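Local structure of uncharacterized RNA methyltransferase pyrab10780 (Pyrococcus abyssi, 2JJQ) at residues I124-T136 and F191-T203. The protein catalyses the transfer of a methyl group from S-adenosyl-L-methionine to C5 of uridine 54 in tRNA, forming 5-methyluridine. Sequence-based numbering, arbitrary orientation.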
# COMPACT_ATOMS: atom_id res chain seq x y z
N ILE A 124 -8.17 4.68 11.41
CA ILE A 124 -6.92 5.32 10.99
C ILE A 124 -5.78 4.97 11.90
O ILE A 124 -4.65 5.46 11.72
CB ILE A 124 -7.04 6.85 10.97
CG1 ILE A 124 -7.51 7.35 12.35
CG2 ILE A 124 -8.01 7.32 9.87
CD1 ILE A 124 -7.45 8.89 12.44
N PHE A 125 -6.08 4.14 12.89
CA PHE A 125 -5.02 3.36 13.53
C PHE A 125 -5.47 1.87 13.66
O PHE A 125 -6.66 1.55 13.85
CB PHE A 125 -4.52 4.01 14.84
CG PHE A 125 -3.78 5.35 14.63
CD1 PHE A 125 -2.42 5.38 14.31
CD2 PHE A 125 -4.45 6.57 14.76
CE1 PHE A 125 -1.72 6.61 14.14
CE2 PHE A 125 -3.77 7.83 14.58
CZ PHE A 125 -2.42 7.84 14.28
N GLY A 126 -4.52 0.95 13.50
CA GLY A 126 -4.89 -0.47 13.44
C GLY A 126 -5.33 -0.95 12.06
O GLY A 126 -5.64 -2.13 11.90
N HIS A 127 -5.37 -0.06 11.07
CA HIS A 127 -5.90 -0.41 9.71
C HIS A 127 -4.88 -1.12 8.83
O HIS A 127 -5.26 -1.80 7.84
CB HIS A 127 -6.36 0.84 8.96
CG HIS A 127 -5.27 1.85 8.79
ND1 HIS A 127 -4.81 2.60 9.85
CD2 HIS A 127 -4.52 2.20 7.72
CE1 HIS A 127 -3.81 3.36 9.44
NE2 HIS A 127 -3.60 3.13 8.16
N ARG A 128 -3.59 -0.93 9.12
CA ARG A 128 -2.57 -1.41 8.23
C ARG A 128 -2.28 -2.89 8.54
O ARG A 128 -2.07 -3.25 9.71
CB ARG A 128 -1.30 -0.56 8.43
CG ARG A 128 -0.34 -0.76 7.29
CD ARG A 128 0.82 0.21 7.30
NE ARG A 128 1.79 -0.43 6.43
CZ ARG A 128 1.83 -0.28 5.11
NH1 ARG A 128 1.02 0.58 4.49
NH2 ARG A 128 2.72 -0.96 4.40
N ASN A 129 -2.19 -3.71 7.50
CA ASN A 129 -2.12 -5.14 7.68
C ASN A 129 -0.75 -5.74 7.32
O ASN A 129 -0.62 -6.98 7.31
CB ASN A 129 -3.27 -5.77 6.89
CG ASN A 129 -3.09 -5.59 5.37
OD1 ASN A 129 -1.95 -5.47 4.90
ND2 ASN A 129 -4.20 -5.48 4.62
N ARG A 130 0.25 -4.89 7.07
CA ARG A 130 1.65 -5.33 6.88
C ARG A 130 2.60 -4.23 7.39
O ARG A 130 2.42 -3.07 7.07
CB ARG A 130 1.94 -5.65 5.41
CG ARG A 130 3.34 -6.13 5.16
CD ARG A 130 3.81 -6.08 3.71
NE ARG A 130 5.23 -6.42 3.69
CZ ARG A 130 5.92 -6.87 2.66
NH1 ARG A 130 5.34 -7.01 1.47
NH2 ARG A 130 7.21 -7.17 2.80
N ILE A 131 3.62 -4.61 8.17
CA ILE A 131 4.71 -3.70 8.46
C ILE A 131 6.02 -4.47 8.36
O ILE A 131 6.02 -5.71 8.60
CB ILE A 131 4.60 -3.06 9.83
CG1 ILE A 131 4.57 -4.10 10.94
CG2 ILE A 131 3.33 -2.14 9.87
CD1 ILE A 131 4.41 -3.40 12.29
N ASP A 132 7.07 -3.78 7.94
CA ASP A 132 8.39 -4.39 7.74
C ASP A 132 9.31 -3.68 8.73
O ASP A 132 9.55 -2.46 8.61
CB ASP A 132 8.84 -4.19 6.28
CG ASP A 132 7.86 -4.88 5.26
OD1 ASP A 132 6.61 -4.80 5.41
OD2 ASP A 132 8.32 -5.49 4.27
N LEU A 133 9.70 -4.39 9.78
CA LEU A 133 10.54 -3.81 10.82
C LEU A 133 11.97 -4.28 10.65
O LEU A 133 12.24 -5.49 10.55
CB LEU A 133 10.02 -4.25 12.20
CG LEU A 133 8.60 -3.82 12.56
CD1 LEU A 133 8.06 -4.67 13.69
CD2 LEU A 133 8.62 -2.35 12.94
N ALA A 134 12.90 -3.33 10.54
CA ALA A 134 14.29 -3.66 10.53
C ALA A 134 14.77 -4.04 11.94
O ALA A 134 14.35 -3.44 12.93
CB ALA A 134 15.15 -2.47 9.93
N ILE A 135 15.67 -5.03 12.01
CA ILE A 135 16.11 -5.55 13.33
C ILE A 135 17.62 -5.29 13.41
O ILE A 135 18.40 -5.97 12.80
CB ILE A 135 15.79 -7.06 13.46
CG1 ILE A 135 14.30 -7.32 13.17
CG2 ILE A 135 16.26 -7.63 14.83
CD1 ILE A 135 14.03 -8.79 12.91
N THR A 136 18.03 -4.27 14.15
CA THR A 136 19.41 -3.85 14.03
C THR A 136 20.08 -3.76 15.40
O THR A 136 19.43 -3.82 16.44
CB THR A 136 19.53 -2.48 13.32
OG1 THR A 136 19.12 -1.45 14.22
CG2 THR A 136 18.60 -2.40 12.11
N PHE A 191 22.90 -11.59 10.96
CA PHE A 191 22.06 -12.64 10.40
C PHE A 191 20.64 -12.13 10.22
O PHE A 191 20.12 -12.14 9.11
CB PHE A 191 22.09 -13.88 11.31
CG PHE A 191 21.08 -14.95 10.96
CD1 PHE A 191 21.20 -15.65 9.76
CD2 PHE A 191 20.06 -15.28 11.85
CE1 PHE A 191 20.28 -16.65 9.44
CE2 PHE A 191 19.13 -16.27 11.55
CZ PHE A 191 19.23 -16.94 10.36
N LEU A 192 20.02 -11.68 11.30
CA LEU A 192 18.62 -11.28 11.22
C LEU A 192 18.47 -9.84 10.66
O LEU A 192 19.09 -8.91 11.18
CB LEU A 192 17.99 -11.43 12.63
CG LEU A 192 16.51 -11.17 12.85
CD1 LEU A 192 15.68 -11.96 11.82
CD2 LEU A 192 16.16 -11.57 14.31
N ARG A 193 17.66 -9.64 9.62
CA ARG A 193 17.54 -8.31 8.98
C ARG A 193 16.16 -7.65 9.22
O ARG A 193 16.10 -6.48 9.62
CB ARG A 193 17.85 -8.39 7.48
CG ARG A 193 19.22 -9.00 7.16
CD ARG A 193 20.33 -8.11 7.81
NE ARG A 193 21.71 -8.60 7.69
CZ ARG A 193 22.55 -8.21 6.73
NH1 ARG A 193 22.11 -7.38 5.80
NH2 ARG A 193 23.79 -8.68 6.68
N TYR A 194 15.06 -8.37 8.95
CA TYR A 194 13.71 -7.81 9.10
C TYR A 194 12.78 -8.80 9.77
O TYR A 194 12.92 -10.03 9.56
CB TYR A 194 13.07 -7.47 7.71
CG TYR A 194 13.72 -6.31 6.99
CD1 TYR A 194 13.32 -5.01 7.24
CD2 TYR A 194 14.73 -6.52 6.06
CE1 TYR A 194 13.93 -3.94 6.61
CE2 TYR A 194 15.36 -5.44 5.40
CZ TYR A 194 14.94 -4.15 5.69
OH TYR A 194 15.54 -3.07 5.07
N MET A 195 11.81 -8.27 10.51
CA MET A 195 10.66 -9.04 10.94
C MET A 195 9.49 -8.39 10.20
O MET A 195 9.21 -7.22 10.43
CB MET A 195 10.40 -8.88 12.44
CG MET A 195 9.02 -9.46 12.86
SD MET A 195 8.76 -9.70 14.63
CE MET A 195 8.63 -8.00 15.21
N VAL A 196 8.87 -9.12 9.28
CA VAL A 196 7.71 -8.57 8.56
C VAL A 196 6.46 -9.15 9.21
O VAL A 196 6.37 -10.38 9.37
CB VAL A 196 7.73 -8.95 7.07
CG1 VAL A 196 6.38 -8.45 6.37
CG2 VAL A 196 8.98 -8.43 6.34
N LEU A 197 5.53 -8.30 9.62
CA LEU A 197 4.37 -8.79 10.33
C LEU A 197 3.16 -8.57 9.42
O LEU A 197 3.03 -7.50 8.82
CB LEU A 197 4.18 -7.98 11.62
CG LEU A 197 5.02 -8.37 12.82
CD1 LEU A 197 4.90 -7.26 13.92
CD2 LEU A 197 4.42 -9.70 13.36
N ARG A 198 2.31 -9.57 9.29
CA ARG A 198 1.07 -9.40 8.54
C ARG A 198 -0.09 -9.88 9.37
O ARG A 198 0.08 -10.80 10.21
CB ARG A 198 1.15 -10.16 7.21
CG ARG A 198 2.35 -9.69 6.38
CD ARG A 198 2.41 -10.28 5.00
NE ARG A 198 1.41 -9.61 4.16
CZ ARG A 198 1.41 -9.61 2.83
NH1 ARG A 198 2.35 -10.28 2.16
NH2 ARG A 198 0.44 -8.97 2.20
N GLU A 199 -1.27 -9.29 9.17
CA GLU A 199 -2.41 -9.85 9.85
C GLU A 199 -3.71 -9.64 9.10
O GLU A 199 -3.84 -8.68 8.33
CB GLU A 199 -2.55 -9.35 11.31
CG GLU A 199 -3.14 -8.05 11.50
CD GLU A 199 -3.22 -7.66 13.00
OE1 GLU A 199 -3.10 -8.54 13.90
OE2 GLU A 199 -3.40 -6.46 13.26
N GLY A 200 -4.65 -10.54 9.33
CA GLY A 200 -5.98 -10.41 8.71
C GLY A 200 -6.81 -9.66 9.72
O GLY A 200 -7.06 -10.16 10.85
N LYS A 201 -7.22 -8.46 9.36
CA LYS A 201 -8.03 -7.66 10.34
C LYS A 201 -9.38 -8.32 10.63
O LYS A 201 -9.90 -8.20 11.77
CB LYS A 201 -8.26 -6.23 9.82
CG LYS A 201 -6.95 -5.48 9.53
CD LYS A 201 -6.07 -5.37 10.80
CE LYS A 201 -4.77 -4.71 10.46
NZ LYS A 201 -4.04 -4.31 11.67
N PHE A 202 -9.93 -9.05 9.66
CA PHE A 202 -11.28 -9.63 9.78
C PHE A 202 -11.26 -11.12 10.15
O PHE A 202 -12.32 -11.73 10.32
CB PHE A 202 -12.11 -9.38 8.52
CG PHE A 202 -12.27 -7.91 8.23
CD1 PHE A 202 -13.09 -7.13 9.05
CD2 PHE A 202 -11.51 -7.30 7.23
CE1 PHE A 202 -13.19 -5.75 8.81
CE2 PHE A 202 -11.59 -5.95 6.99
CZ PHE A 202 -12.43 -5.18 7.80
N THR A 203 -10.07 -11.71 10.23
CA THR A 203 -9.93 -13.11 10.57
C THR A 203 -9.13 -13.31 11.86
O THR A 203 -9.19 -14.39 12.43
CB THR A 203 -9.13 -13.89 9.51
OG1 THR A 203 -7.83 -13.30 9.40
CG2 THR A 203 -9.83 -13.84 8.16
O HOH W 1 -0.46 -6.34 2.57
O HOH W 2 -1.12 -8.58 5.16
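An antiparallel edge pair of the five-stranded mixed sheet joins strands 130-136 and 192-199, with Ile131-Leu197 and Leu133-Met195 as its hydrogen-bonded pairs. The segment axes run at 152° to one another, and the ladder extends to Ile135 N on Arg193 O and Glu199 N on Asn129 O. Ile131, Leu133, Met195 and Leu197 project from one face, where Leu133 CD1 meets Met195 CE at 3.7 Å; helix 162-178 covers this face through Leu171 and Ala167. At the far end Ile135 CD1 reaches across to Leu192 CG (3.4 Å).

The other face is mixed: Ala134 CB packs against Tyr194 CE1, and the Arg130-Asp132 salt bridge lies against Val196. Arg130, extended, brings NE obliquely against Val196 CG1, 3.6 Å away; Asp132 also bonds Ser241. The guanidinium planes of Arg130 and Arg198 are 23° apart, and Arg130 CD lies over one face of the Arg198 group. Arg198 NE donates to a water, 2.9 Å away, that also bonds Asn129 O, and Arg198 NH1 is held by Ser269 O.

Beyond the strands, Lys201 bends at chi2 (-59°) and brings NZ to Gly126 O at 2.7 Å and Arg128 O at 3.0 Å, in both cases above the carbonyl plane. With the salt bridge from Glu199 OE2 (2.7 Å from Lys201 NZ), three acceptors grip NZ, which would be expected to keep Lys201 protonated. Asn129 ND2 bonds Gln272 O, tying this end to a residue that binds S-adenosylmethionine. The Ile131 side chain lies about 4 Å from that of Cys157, a cluster ligand by similarity, consistent with a helix-backed antiparallel sheet edge in the central iron-sulfur region.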